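4-hydroxybutyrate CoA-transferase (Porphyromonas gingivalis, PDB 3EH7) probably transfers coenzyme A between acyl-CoA thioesters and short carboxylic acids such as acetate or 4-hydroxybutyrate. Local coordinates at residues 30-35 / 142-147; 40-45 / 181-186; 124-129 / 158-163; 134-139 / 172-177; 164-169 / 282-287. All blocks are in the same frame, centred on the assembly; numbering follows the deposited sequence.

Contact 1: 30-35 / 142-147; sequences RVALSH and CDYSKP
His35 and Tyr144 send their side chains across each other at about a right angle. Their rings form an oblique pair, with centroids 5.9 Å apart and planes at 52°. The closest approach is through the His35 methylene: CB lies 3.8 Å from Tyr144 CE2. A water in the plane of both rings joins their polar ends, 2.6 Å from His35 ND1 and 2.5 Å from Tyr144 OH, while His35 NE2 turns to Ser336. Asp143 meets the same CB from another direction, its carboxylate plane 77° from the imidazole. OD1 accepts from Ser145 N, which comes from above the carboxylate plane, and from Ser145 OG on its syn lone pair. The first is a capping bond at the turn into helix 145-151. Because the Ser145 hydroxyl gives its proton to Asp143, its oxygen is left to accept from His35 N at 3.0 Å, with an N-H...O angle of 149°. This relay ties the residue after Ser34, just past strand 30-33, to the helix start. Asp143 OD2 is buried with no partner in the model. Strand 30-33 runs between strands 122-127 and 58-60 in the parallel sheet, Ser34 OG bonds to Gln126 N, and Tyr144 also packs on Val109 of helix 109-114.

Contact 2: 40-45 / 181-186; sequences PQSCVD and VMADYP
Gln41 and Tyr185 meet where helix 41-49 packs beside strand 179-183 of the six-stranded parallel sheet, an alpha/beta layering in keeping with the Rossmann-like N-terminal domain. Gln41 CB stands over a face of the Tyr185 ring as a CH-pi contact, 4.0 Å from the centroid and 29° off the ring normal. Beyond CG the glutamine runs extended (chi2 171°), which sets CD 3.3 Å from Tyr185 CE1, the amide lying beside the CE1-CD1 side of the ring with the two planes 36° apart. At the polar end of the ring, Gln41 N donates to Tyr185 OH at 2.8 Å in the first turn of the helix. That hydroxyl is also bonded to Glu158, whose carboxylate accepts from Ser42 N and Cys43 N as well, so one acidic side chain holds both the tyrosine and the helix start. Ser42 makes the contact nearer the strand, its OG 3.5 Å from Tyr185 CE2 and 3.8 Å from Ala183 CB. A water bridges this OG to Met182 O, and another donates to both Gln41 OE1 and Pro186 O, lying 2.6 Å from the latter.

Contact 3: 124-129 / 158-163; sequences IVQLSM and EINRQM
A side-chain bond between Gln126 and Asn160 supplements the backbone bonds of a parallel ladder, the two side chains crossing obliquely with their amide planes only 20° apart. Asn160 ND2 donates to Gln126 OE1 at 2.8 Å, and the oxygen lies in the amide plane of the asparagine. Gln126 CG is anti to the backbone N (chi1 -170°), which sets it 3.4 Å from Glu158 O. Asn160 ND2 also donates to Tyr185 O, while Gln126 NE2 reaches Gly38 O. Asn160 OD1 accepts from Gln162 N well above its carbonyl plane, an Asx turn within the type I turn 160-163. The two strands, 124-127 and 158-160, run parallel, their axes 4.6 Å apart at 20°. Glu158 N bonds to Val125 O, Leu127 N to Glu158 O, and Asn160 N to Leu127 O at 3.0 Å. The turn folds selenomethionine Met163 back over the first strand, where its CE rests 3.4 Å from Gln126 O and 3.7 Å from Gln126 CD. Past the same strand ends, the selenium of Met129 lies 3.6 Å from both Ile159 CG2 and Arg161 CD, while Arg161 NH2 goes to Ala183 O. In the sheet, strand 30-33 flanks 122-127 and strand 179-183 flanks 154-160; Leu127 and Ile159 share the face that packs on Cys136 of strand 135-137.

Contact 4: 134-139 / 172-177; sequences GYCSFG and IHISKL
Tyr135 and His173 form the non-hydrogen-bonded pair of a two-stranded antiparallel ladder, and the neighbouring hydrogen-bonded pair, Cys136 with Ile172, exchanges two N-H...O bonds of 2.9 Å. A third bond, from Ile174 N to Gly134 O, extends the ladder. On the Tyr135 side the imidazole of His173, its CG anti to the backbone N (chi1 -162°), turns its edge to the phenol face: the planes stand at 87°, with CD2 3.7 Å above the tyrosine plane and displaced toward the rim. His173 CB adds a CH-pi contact, 4.2 Å from the centroid of the Tyr135 ring. His173 ND1 accepts from Ser175 N and OG, which restrains the rotation of the imidazole, and Gly134 O lies over one of its faces. Gly134 has phi 88°, a positive value that favours glycine. On the Ile172 side, Phe138 CE1 touches Ile172 CB at 3.6 Å, and its CZ touches CG2 equally closely. Phe138 and Ile172 both reach Leu127 of strand 122-127 and Ala149 of helix 145-151, while Cys136 and Ile174 meet Ile159 of strand 154-160.

Contact 5: 164-169 / 282-287; sequences PYVHGD and HFIDKN
Tyr165 is gripped through both its backbone polar groups. Its N donates to Asp285 OD1 at 2.9 Å, meeting that oxygen on the anti side and 33° out of the carboxylate plane; its O accepts from Lys286 N at 2.8 Å in a nearly straight bond (N-H...O 170°). Asp285 CG lies anti to its backbone N (chi1 -173°), on the side of Pro164 CB and Tyr165 N, while Lys286 N is offered by the type II turn 284-287. The lysine side chain crosses Tyr165 at about a right angle, NZ lying 3.8 Å from Tyr165 CB. Further along, a water accepts from His167 N at 2.9 Å and stands within bonding distance of Ile284 O and Asn287 O, so the link there is indirect. The imidazole turns its edge to the Lys286 carbonyl carbon, and its CD2 lies 3.4 Å from Asn287 O. The Asn287 amide is satisfied within its own part of the chain: ND2 donates to Phe283 O at 3.0 Å, and OD1 accepts from Asp289 N. Ile284 CD1 touches both Pro164 CG and Val166 CG2, at 3.9 and 3.8 Å. Val166 N is taken by Ser137 OG of strand 135-137. His167 pairs with Leu292, so the short, weakly bonded strand about 167-168 lies at the edge of the mixed sheet; Ile284 and Val166 both touch strand 290-292, and helix 246-253 packs against Phe283.

From the N terminus, strand 30-33 comes first, and contact 1 joins its end to the start of helix 145-151, 107 residues later. Contact 2 opens next, on helix 41-49, and crosses contact 1 before closing a longer loop at the end of strand 179-183. Contacts 3 and 4 both lie within that span; each crosses contact 1 and they cross each other, which interlocks the parallel sheet, the small antiparallel ladder and helix 145-151. Contacts 2 and 3 touch on neighbouring strands of the parallel sheet. Contact 5 opens after contacts 1 and 3 have closed, crosses contacts 2 and 4, and ties segment 164-169 of the N-terminal family region to segment 282-287 of the C-terminal one.

Contact 1: 30-35 / 142-147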
# COMPACT_ATOMS: atom_id res chain seq x y z
N ARG A 30 -0.21 9.42 27.84
CA ARG A 30 -1.07 8.72 26.90
C ARG A 30 -1.43 7.35 27.47
O ARG A 30 -0.55 6.59 27.88
CB ARG A 30 -0.41 8.56 25.53
CG ARG A 30 -1.39 8.07 24.50
CD ARG A 30 -0.76 7.69 23.18
NE ARG A 30 -0.69 8.81 22.24
CZ ARG A 30 0.37 9.61 22.12
NH1 ARG A 30 1.44 9.45 22.90
NH2 ARG A 30 0.34 10.60 21.24
N VAL A 31 -2.72 7.06 27.50
CA VAL A 31 -3.24 5.84 28.11
C VAL A 31 -3.88 5.03 27.01
O VAL A 31 -4.74 5.54 26.31
CB VAL A 31 -4.32 6.17 29.15
CG1 VAL A 31 -4.83 4.91 29.83
CG2 VAL A 31 -3.80 7.16 30.16
N ALA A 32 -3.42 3.79 26.83
CA ALA A 32 -4.01 2.87 25.85
C ALA A 32 -4.97 1.95 26.59
O ALA A 32 -4.70 1.56 27.73
CB ALA A 32 -2.93 2.07 25.17
N LEU A 33 -6.10 1.64 25.97
CA LEU A 33 -7.12 0.77 26.58
C LEU A 33 -7.28 -0.41 25.70
O LEU A 33 -7.14 -0.27 24.50
CB LEU A 33 -8.48 1.46 26.65
CG LEU A 33 -8.62 2.75 27.47
CD1 LEU A 33 -10.05 3.21 27.40
CD2 LEU A 33 -8.20 2.52 28.89
N SER A 34 -7.62 -1.56 26.28
CA SER A 34 -8.04 -2.70 25.47
C SER A 34 -9.09 -2.29 24.45
O SER A 34 -10.00 -1.52 24.76
CB SER A 34 -8.61 -3.85 26.32
OG SER A 34 -7.63 -4.52 27.08
N HIS A 35 -8.95 -2.82 23.25
CA HIS A 35 -9.77 -2.45 22.10
C HIS A 35 -11.19 -3.00 22.17
O HIS A 35 -11.42 -4.09 22.69
CB HIS A 35 -9.10 -2.96 20.81
CG HIS A 35 -9.79 -2.55 19.56
ND1 HIS A 35 -10.21 -1.26 19.33
CD2 HIS A 35 -10.09 -3.24 18.43
CE1 HIS A 35 -10.78 -1.18 18.14
NE2 HIS A 35 -10.73 -2.37 17.57
N CYS A 142 -6.65 -8.74 21.58
CA CYS A 142 -5.22 -8.95 21.45
C CYS A 142 -4.66 -7.77 20.69
O CYS A 142 -3.96 -6.92 21.27
CB CYS A 142 -4.93 -10.29 20.76
SG CYS A 142 -3.18 -10.77 20.70
N ASP A 143 -4.95 -7.70 19.38
CA ASP A 143 -4.76 -6.46 18.60
C ASP A 143 -3.50 -5.62 18.92
O ASP A 143 -2.38 -6.10 18.74
CB ASP A 143 -6.09 -5.67 18.60
CG ASP A 143 -6.64 -5.41 20.00
OD1 ASP A 143 -6.10 -4.52 20.72
OD2 ASP A 143 -7.65 -6.05 20.38
N TYR A 144 -3.65 -4.38 19.35
CA TYR A 144 -2.53 -3.60 19.85
C TYR A 144 -2.53 -3.59 21.38
O TYR A 144 -1.62 -3.05 21.99
CB TYR A 144 -2.60 -2.15 19.35
CG TYR A 144 -3.77 -1.39 19.94
CD1 TYR A 144 -3.65 -0.70 21.14
CD2 TYR A 144 -5.02 -1.42 19.33
CE1 TYR A 144 -4.73 -0.03 21.68
CE2 TYR A 144 -6.10 -0.76 19.86
CZ TYR A 144 -5.96 -0.06 21.03
OH TYR A 144 -7.05 0.59 21.56
N SER A 145 -3.59 -4.13 21.99
CA SER A 145 -3.76 -4.11 23.44
C SER A 145 -2.63 -4.88 24.10
O SER A 145 -2.04 -4.41 25.09
CB SER A 145 -5.12 -4.71 23.84
OG SER A 145 -6.21 -4.05 23.21
N LYS A 146 -2.31 -6.05 23.56
CA LYS A 146 -1.21 -6.86 24.08
C LYS A 146 0.14 -6.18 23.90
O LYS A 146 0.87 -6.03 24.88
CB LYS A 146 -1.24 -8.26 23.48
CG LYS A 146 0.01 -9.12 23.70
CD LYS A 146 -0.31 -10.58 23.37
CE LYS A 146 0.77 -11.53 23.73
NZ LYS A 146 1.87 -11.35 22.86
N PRO A 147 0.47 -5.75 22.66
CA PRO A 147 1.67 -4.96 22.46
C PRO A 147 1.76 -3.74 23.38
O PRO A 147 2.82 -3.47 23.90
CB PRO A 147 1.57 -4.52 21.01
CG PRO A 147 0.80 -5.61 20.34
CD PRO A 147 -0.09 -6.21 21.36
O HOH W 1 -9.42 0.82 20.71

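Contact 2: 40-45 / 181-186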
# COMPACT_ATOMS: atom_id res chain seq x y z
N PRO A 40 -11.80 -1.95 29.27
CA PRO A 40 -11.87 -2.23 30.70
C PRO A 40 -12.89 -1.33 31.43
O PRO A 40 -12.54 -0.25 31.89
CB PRO A 40 -10.43 -1.94 31.17
CG PRO A 40 -9.97 -0.89 30.23
CD PRO A 40 -10.54 -1.27 28.91
N GLN A 41 -14.12 -1.80 31.54
CA GLN A 41 -15.23 -0.95 31.99
C GLN A 41 -15.06 -0.35 33.39
O GLN A 41 -15.43 0.81 33.58
CB GLN A 41 -16.56 -1.71 31.90
CG GLN A 41 -16.92 -2.09 30.49
CD GLN A 41 -18.11 -3.02 30.42
OE1 GLN A 41 -19.05 -2.91 31.23
NE2 GLN A 41 -18.09 -3.95 29.45
N SER A 42 -14.54 -1.11 34.36
CA SER A 42 -14.37 -0.57 35.73
C SER A 42 -13.37 0.57 35.80
O SER A 42 -13.61 1.59 36.47
CB SER A 42 -13.92 -1.64 36.72
OG SER A 42 -14.83 -2.71 36.72
N CYS A 43 -12.25 0.43 35.10
CA CYS A 43 -11.24 1.48 35.10
C CYS A 43 -11.72 2.69 34.33
O CYS A 43 -11.42 3.82 34.72
CB CYS A 43 -9.90 0.99 34.57
SG CYS A 43 -9.10 -0.15 35.73
N VAL A 44 -12.45 2.48 33.24
CA VAL A 44 -12.99 3.60 32.49
C VAL A 44 -13.95 4.40 33.36
O VAL A 44 -13.89 5.62 33.36
CB VAL A 44 -13.69 3.17 31.18
CG1 VAL A 44 -14.59 4.31 30.65
CG2 VAL A 44 -12.67 2.82 30.13
N ASP A 45 -14.80 3.72 34.12
CA ASP A 45 -15.71 4.42 35.03
C ASP A 45 -14.94 5.24 36.05
O ASP A 45 -15.30 6.38 36.34
CB ASP A 45 -16.60 3.45 35.80
CG ASP A 45 -17.69 2.85 34.95
OD1 ASP A 45 -17.79 3.20 33.76
OD2 ASP A 45 -18.46 2.01 35.47
N VAL A 181 -6.91 -4.87 39.03
CA VAL A 181 -8.23 -4.45 39.44
C VAL A 181 -9.20 -5.61 39.18
O VAL A 181 -9.40 -6.01 38.02
CB VAL A 181 -8.63 -3.20 38.63
CG1 VAL A 181 -10.09 -2.85 38.90
CG2 VAL A 181 -7.69 -2.04 38.98
N MSE A 182 -9.79 -6.16 40.23
CA MSE A 182 -10.70 -7.29 40.04
C MSE A 182 -12.07 -6.81 39.52
O MSE A 182 -12.54 -5.72 39.85
CB MSE A 182 -10.86 -8.13 41.32
CG MSE A 182 -9.54 -8.79 41.86
SE MSE A 182 -8.55 -9.78 40.53
CE MSE A 182 -9.96 -11.08 40.11
N ALA A 183 -12.70 -7.63 38.68
CA ALA A 183 -14.03 -7.29 38.17
C ALA A 183 -14.89 -8.53 37.85
O ALA A 183 -14.39 -9.65 37.77
CB ALA A 183 -13.90 -6.41 36.96
N ASP A 184 -16.19 -8.30 37.67
CA ASP A 184 -17.11 -9.37 37.27
C ASP A 184 -18.31 -8.76 36.55
O ASP A 184 -19.26 -8.29 37.16
CB ASP A 184 -17.53 -10.18 38.50
CG ASP A 184 -18.38 -11.41 38.14
OD1 ASP A 184 -18.48 -11.77 36.95
OD2 ASP A 184 -18.96 -12.02 39.08
N TYR A 185 -18.25 -8.70 35.23
CA TYR A 185 -19.30 -8.03 34.50
C TYR A 185 -19.28 -8.54 33.08
O TYR A 185 -18.23 -8.94 32.60
CB TYR A 185 -19.14 -6.49 34.54
CG TYR A 185 -17.87 -5.96 33.92
CD1 TYR A 185 -17.67 -5.99 32.53
CD2 TYR A 185 -16.85 -5.44 34.71
CE1 TYR A 185 -16.50 -5.52 31.95
CE2 TYR A 185 -15.66 -4.98 34.14
CZ TYR A 185 -15.49 -5.03 32.76
OH TYR A 185 -14.32 -4.56 32.16
N PRO A 186 -20.45 -8.55 32.43
CA PRO A 186 -20.47 -9.00 31.06
C PRO A 186 -19.72 -8.02 30.17
O PRO A 186 -19.89 -6.81 30.28
CB PRO A 186 -21.97 -9.05 30.73
CG PRO A 186 -22.61 -8.11 31.70
CD PRO A 186 -21.81 -8.30 32.95
O HOH W 2 -21.09 -5.02 31.70
O HOH W 3 -14.65 -4.00 39.04

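Contact 3: 124-129 / 158-163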
# COMPACT_ATOMS: atom_id res chain seq x y z
N ILE A 124 -4.14 0.09 30.11
CA ILE A 124 -5.17 -0.51 30.95
C ILE A 124 -5.78 -1.62 30.09
O ILE A 124 -6.52 -1.33 29.14
CB ILE A 124 -6.23 0.48 31.43
CG1 ILE A 124 -5.61 1.75 31.99
CG2 ILE A 124 -7.05 -0.13 32.55
CD1 ILE A 124 -6.63 2.75 32.53
N VAL A 125 -5.45 -2.86 30.42
CA VAL A 125 -5.94 -3.98 29.66
C VAL A 125 -6.87 -4.88 30.49
O VAL A 125 -6.58 -5.20 31.64
CB VAL A 125 -4.79 -4.78 29.00
CG1 VAL A 125 -4.13 -3.90 27.93
CG2 VAL A 125 -3.77 -5.31 30.03
N GLN A 126 -7.97 -5.29 29.87
CA GLN A 126 -8.84 -6.29 30.44
C GLN A 126 -8.32 -7.72 30.14
O GLN A 126 -7.92 -8.03 29.03
CB GLN A 126 -10.28 -6.11 29.98
CG GLN A 126 -11.21 -6.99 30.76
CD GLN A 126 -12.63 -7.00 30.27
OE1 GLN A 126 -13.41 -7.81 30.75
NE2 GLN A 126 -12.98 -6.10 29.35
N LEU A 127 -8.32 -8.56 31.18
CA LEU A 127 -7.75 -9.90 31.10
C LEU A 127 -8.66 -10.95 31.71
O LEU A 127 -9.51 -10.66 32.56
CB LEU A 127 -6.40 -9.93 31.82
CG LEU A 127 -5.30 -8.93 31.44
CD1 LEU A 127 -4.23 -8.89 32.55
CD2 LEU A 127 -4.66 -9.24 30.07
N SER A 128 -8.44 -12.20 31.30
CA SER A 128 -9.07 -13.33 31.93
C SER A 128 -8.35 -13.64 33.22
O SER A 128 -7.24 -13.15 33.45
CB SER A 128 -9.01 -14.57 31.04
OG SER A 128 -7.68 -15.08 31.01
N MSE A 129 -8.97 -14.47 34.04
CA MSE A 129 -8.37 -14.96 35.27
C MSE A 129 -7.06 -15.67 34.93
O MSE A 129 -6.99 -16.29 33.90
CB MSE A 129 -9.33 -15.96 35.93
CG MSE A 129 -10.53 -15.32 36.55
SE MSE A 129 -10.02 -14.33 38.14
CE MSE A 129 -9.74 -15.79 39.43
N GLU A 158 -7.08 -5.36 34.31
CA GLU A 158 -8.43 -5.49 34.86
C GLU A 158 -8.87 -6.93 34.67
O GLU A 158 -9.25 -7.31 33.56
CB GLU A 158 -9.40 -4.53 34.16
CG GLU A 158 -10.80 -4.53 34.74
CD GLU A 158 -11.63 -3.33 34.31
OE1 GLU A 158 -11.19 -2.18 34.53
OE2 GLU A 158 -12.73 -3.53 33.76
N ILE A 159 -8.80 -7.73 35.73
CA ILE A 159 -9.11 -9.15 35.62
C ILE A 159 -10.60 -9.40 35.85
O ILE A 159 -11.12 -9.31 36.97
CB ILE A 159 -8.25 -10.01 36.58
CG1 ILE A 159 -6.76 -9.78 36.30
CG2 ILE A 159 -8.57 -11.48 36.42
CD1 ILE A 159 -5.83 -10.80 36.99
N ASN A 160 -11.28 -9.72 34.77
CA ASN A 160 -12.72 -9.91 34.80
C ASN A 160 -13.06 -11.41 34.77
O ASN A 160 -12.60 -12.16 33.89
CB ASN A 160 -13.33 -9.15 33.62
CG ASN A 160 -14.85 -9.23 33.54
OD1 ASN A 160 -15.54 -9.81 34.40
ND2 ASN A 160 -15.39 -8.65 32.47
N ARG A 161 -13.86 -11.83 35.73
CA ARG A 161 -14.25 -13.25 35.79
C ARG A 161 -14.97 -13.65 34.51
O ARG A 161 -14.98 -14.83 34.16
CB ARG A 161 -15.18 -13.55 36.97
CG ARG A 161 -14.82 -12.98 38.34
CD ARG A 161 -13.39 -13.13 38.69
NE ARG A 161 -13.16 -13.04 40.13
CZ ARG A 161 -13.30 -11.94 40.87
NH1 ARG A 161 -13.08 -12.01 42.17
NH2 ARG A 161 -13.66 -10.77 40.33
N GLN A 162 -15.56 -12.68 33.82
CA GLN A 162 -16.33 -12.97 32.62
C GLN A 162 -15.57 -12.75 31.32
O GLN A 162 -16.12 -13.00 30.26
CB GLN A 162 -17.64 -12.18 32.65
CG GLN A 162 -18.51 -12.55 33.84
CD GLN A 162 -19.92 -12.05 33.73
OE1 GLN A 162 -20.53 -12.13 32.67
NE2 GLN A 162 -20.46 -11.52 34.85
N MSE A 163 -14.32 -12.30 31.39
CA MSE A 163 -13.49 -12.23 30.19
C MSE A 163 -13.01 -13.63 29.84
O MSE A 163 -12.37 -14.31 30.67
CB MSE A 163 -12.29 -11.33 30.38
CG MSE A 163 -11.38 -11.31 29.16
SE MSE A 163 -12.18 -10.38 27.66
CE MSE A 163 -10.94 -8.90 27.62
O HOH W 4 -11.87 -14.90 33.30

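Contact 4: 134-139 / 172-177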
# COMPACT_ATOMS: atom_id res chain seq x y z
N GLY A 134 0.14 -18.68 36.18
CA GLY A 134 0.16 -17.25 36.43
C GLY A 134 -0.02 -16.43 35.18
O GLY A 134 0.23 -15.24 35.19
N TYR A 135 -0.46 -17.06 34.10
CA TYR A 135 -0.72 -16.36 32.86
C TYR A 135 -2.19 -15.99 32.69
O TYR A 135 -3.07 -16.82 32.87
CB TYR A 135 -0.24 -17.19 31.66
CG TYR A 135 1.25 -17.19 31.47
CD1 TYR A 135 1.86 -16.21 30.72
CD2 TYR A 135 2.06 -18.16 32.05
CE1 TYR A 135 3.20 -16.18 30.56
CE2 TYR A 135 3.42 -18.15 31.88
CZ TYR A 135 3.99 -17.17 31.13
OH TYR A 135 5.34 -17.13 30.93
N CYS A 136 -2.43 -14.71 32.38
CA CYS A 136 -3.76 -14.22 32.00
C CYS A 136 -3.81 -14.10 30.51
O CYS A 136 -2.82 -13.72 29.88
CB CYS A 136 -3.98 -12.82 32.53
SG CYS A 136 -3.96 -12.72 34.30
N SER A 137 -4.98 -14.36 29.95
CA SER A 137 -5.26 -14.10 28.56
C SER A 137 -5.80 -12.67 28.32
O SER A 137 -6.47 -12.10 29.16
CB SER A 137 -6.26 -15.14 28.04
OG SER A 137 -6.73 -14.84 26.75
N PHE A 138 -5.50 -12.11 27.15
CA PHE A 138 -6.10 -10.84 26.75
C PHE A 138 -7.54 -11.04 26.26
O PHE A 138 -8.19 -10.10 25.82
CB PHE A 138 -5.22 -10.14 25.69
CG PHE A 138 -3.93 -9.61 26.24
CD1 PHE A 138 -2.79 -10.42 26.29
CD2 PHE A 138 -3.84 -8.30 26.72
CE1 PHE A 138 -1.59 -9.95 26.82
CE2 PHE A 138 -2.62 -7.81 27.25
CZ PHE A 138 -1.48 -8.64 27.29
N GLY A 139 -8.06 -12.26 26.39
CA GLY A 139 -9.43 -12.56 25.96
C GLY A 139 -9.70 -12.12 24.52
O GLY A 139 -8.96 -12.46 23.60
N ILE A 172 -0.18 -13.03 29.04
CA ILE A 172 0.79 -12.21 29.73
C ILE A 172 0.87 -12.74 31.15
O ILE A 172 -0.15 -13.10 31.76
CB ILE A 172 0.40 -10.70 29.69
CG1 ILE A 172 1.53 -9.83 30.23
CG2 ILE A 172 -0.95 -10.44 30.42
CD1 ILE A 172 1.27 -8.34 30.09
N HIS A 173 2.09 -12.81 31.68
CA HIS A 173 2.27 -13.22 33.03
C HIS A 173 1.82 -12.12 33.97
O HIS A 173 2.11 -10.94 33.75
CB HIS A 173 3.71 -13.58 33.30
CG HIS A 173 3.89 -14.42 34.53
ND1 HIS A 173 4.09 -13.88 35.78
CD2 HIS A 173 3.84 -15.76 34.69
CE1 HIS A 173 4.18 -14.86 36.66
NE2 HIS A 173 4.04 -16.01 36.02
N ILE A 174 1.17 -12.54 35.04
CA ILE A 174 0.53 -11.66 35.98
C ILE A 174 1.55 -10.78 36.71
O ILE A 174 1.19 -9.71 37.20
CB ILE A 174 -0.30 -12.48 36.97
CG1 ILE A 174 -1.24 -11.60 37.80
CG2 ILE A 174 0.60 -13.35 37.88
CD1 ILE A 174 -2.36 -12.43 38.45
N SER A 175 2.81 -11.22 36.74
CA SER A 175 3.91 -10.47 37.38
C SER A 175 4.23 -9.19 36.60
O SER A 175 4.86 -8.30 37.14
CB SER A 175 5.17 -11.35 37.49
OG SER A 175 5.77 -11.52 36.21
N LYS A 176 3.82 -9.10 35.34
CA LYS A 176 4.03 -7.88 34.57
C LYS A 176 3.04 -6.76 34.93
O LYS A 176 3.21 -5.66 34.46
CB LYS A 176 3.91 -8.14 33.07
CG LYS A 176 4.81 -9.25 32.56
CD LYS A 176 6.26 -8.95 32.74
CE LYS A 176 6.73 -7.89 31.77
NZ LYS A 176 8.23 -7.90 31.82
N LEU A 177 2.00 -7.04 35.73
CA LEU A 177 0.98 -6.06 36.05
C LEU A 177 1.38 -5.24 37.26
O LEU A 177 1.62 -5.80 38.32
CB LEU A 177 -0.33 -6.76 36.37
CG LEU A 177 -0.87 -7.74 35.34
CD1 LEU A 177 -2.16 -8.34 35.84
CD2 LEU A 177 -1.03 -7.02 34.04

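Contact 5: 164-169 / 282-287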
# COMPACT_ATOMS: atom_id res chain seq x y z
N PRO A 164 -13.34 -14.10 28.63
CA PRO A 164 -12.99 -15.48 28.32
C PRO A 164 -11.49 -15.68 28.18
O PRO A 164 -10.76 -14.73 27.93
CB PRO A 164 -13.71 -15.75 26.99
CG PRO A 164 -13.96 -14.42 26.43
CD PRO A 164 -14.14 -13.48 27.57
N TYR A 165 -11.05 -16.92 28.37
CA TYR A 165 -9.64 -17.29 28.17
C TYR A 165 -9.53 -17.68 26.73
O TYR A 165 -10.15 -18.65 26.30
CB TYR A 165 -9.25 -18.45 29.09
CG TYR A 165 -7.79 -18.88 28.95
CD1 TYR A 165 -7.41 -19.81 27.97
CD2 TYR A 165 -6.80 -18.36 29.77
CE1 TYR A 165 -6.11 -20.21 27.82
CE2 TYR A 165 -5.47 -18.78 29.65
CZ TYR A 165 -5.15 -19.70 28.66
OH TYR A 165 -3.86 -20.13 28.48
N VAL A 166 -8.80 -16.89 25.95
CA VAL A 166 -8.70 -17.12 24.51
C VAL A 166 -7.28 -17.52 24.12
O VAL A 166 -6.29 -16.86 24.52
CB VAL A 166 -9.17 -15.89 23.70
CG1 VAL A 166 -9.04 -16.11 22.17
CG2 VAL A 166 -10.63 -15.56 24.07
N HIS A 167 -7.22 -18.56 23.31
CA HIS A 167 -5.97 -19.13 22.85
C HIS A 167 -5.24 -18.29 21.83
O HIS A 167 -5.74 -17.25 21.38
CB HIS A 167 -6.25 -20.53 22.30
CG HIS A 167 -6.59 -21.52 23.36
ND1 HIS A 167 -5.64 -22.12 24.14
CD2 HIS A 167 -7.79 -21.97 23.81
CE1 HIS A 167 -6.22 -22.92 25.01
NE2 HIS A 167 -7.53 -22.85 24.83
N GLY A 168 -4.05 -18.76 21.47
CA GLY A 168 -3.14 -18.08 20.53
C GLY A 168 -2.01 -17.40 21.29
O GLY A 168 -1.77 -17.70 22.45
N ASP A 169 -1.31 -16.48 20.62
CA ASP A 169 -0.25 -15.68 21.25
C ASP A 169 -0.92 -14.51 21.98
O ASP A 169 -0.92 -13.39 21.52
CB ASP A 169 0.75 -15.18 20.22
CG ASP A 169 1.86 -14.35 20.83
OD1 ASP A 169 2.19 -14.53 22.03
OD2 ASP A 169 2.42 -13.51 20.10
N HIS A 282 -18.87 -17.33 24.93
CA HIS A 282 -18.87 -18.71 25.47
C HIS A 282 -18.21 -19.70 24.49
O HIS A 282 -17.40 -20.51 24.88
CB HIS A 282 -20.29 -19.17 25.84
CG HIS A 282 -20.37 -20.60 26.28
ND1 HIS A 282 -20.92 -21.60 25.51
CD2 HIS A 282 -19.93 -21.21 27.42
CE1 HIS A 282 -20.86 -22.75 26.15
NE2 HIS A 282 -20.25 -22.54 27.31
N PHE A 283 -18.55 -19.61 23.21
CA PHE A 283 -17.97 -20.49 22.20
C PHE A 283 -16.42 -20.42 22.12
O PHE A 283 -15.76 -21.45 21.90
CB PHE A 283 -18.59 -20.18 20.84
CG PHE A 283 -17.93 -20.86 19.69
CD1 PHE A 283 -18.24 -22.16 19.37
CD2 PHE A 283 -16.98 -20.18 18.92
CE1 PHE A 283 -17.64 -22.79 18.31
CE2 PHE A 283 -16.36 -20.81 17.85
CZ PHE A 283 -16.71 -22.13 17.55
N ILE A 284 -15.85 -19.24 22.32
CA ILE A 284 -14.40 -19.07 22.19
C ILE A 284 -13.64 -19.41 23.47
O ILE A 284 -12.43 -19.60 23.43
CB ILE A 284 -14.00 -17.62 21.76
CG1 ILE A 284 -14.27 -16.62 22.91
CG2 ILE A 284 -14.70 -17.26 20.44
CD1 ILE A 284 -14.10 -15.16 22.56
N ASP A 285 -14.35 -19.47 24.60
CA ASP A 285 -13.70 -19.62 25.90
C ASP A 285 -13.00 -20.98 25.97
O ASP A 285 -13.64 -22.01 25.80
CB ASP A 285 -14.74 -19.48 27.02
CG ASP A 285 -14.12 -19.46 28.40
OD1 ASP A 285 -12.94 -19.14 28.54
OD2 ASP A 285 -14.82 -19.77 29.36
N LYS A 286 -11.69 -20.96 26.16
CA LYS A 286 -10.90 -22.20 26.21
C LYS A 286 -11.08 -23.08 24.97
O LYS A 286 -10.93 -24.29 25.03
CB LYS A 286 -11.24 -23.00 27.48
CG LYS A 286 -10.92 -22.26 28.77
CD LYS A 286 -11.53 -22.97 29.99
CE LYS A 286 -10.67 -22.77 31.26
NZ LYS A 286 -10.04 -21.39 31.32
N ASN A 287 -11.36 -22.45 23.83
CA ASN A 287 -11.55 -23.19 22.58
C ASN A 287 -10.27 -23.13 21.76
O ASN A 287 -9.93 -22.07 21.20
CB ASN A 287 -12.73 -22.61 21.81
CG ASN A 287 -13.02 -23.34 20.52
OD1 ASN A 287 -12.21 -24.12 20.05
ND2 ASN A 287 -14.20 -23.08 19.94
O HOH W 5 -9.89 -19.55 22.56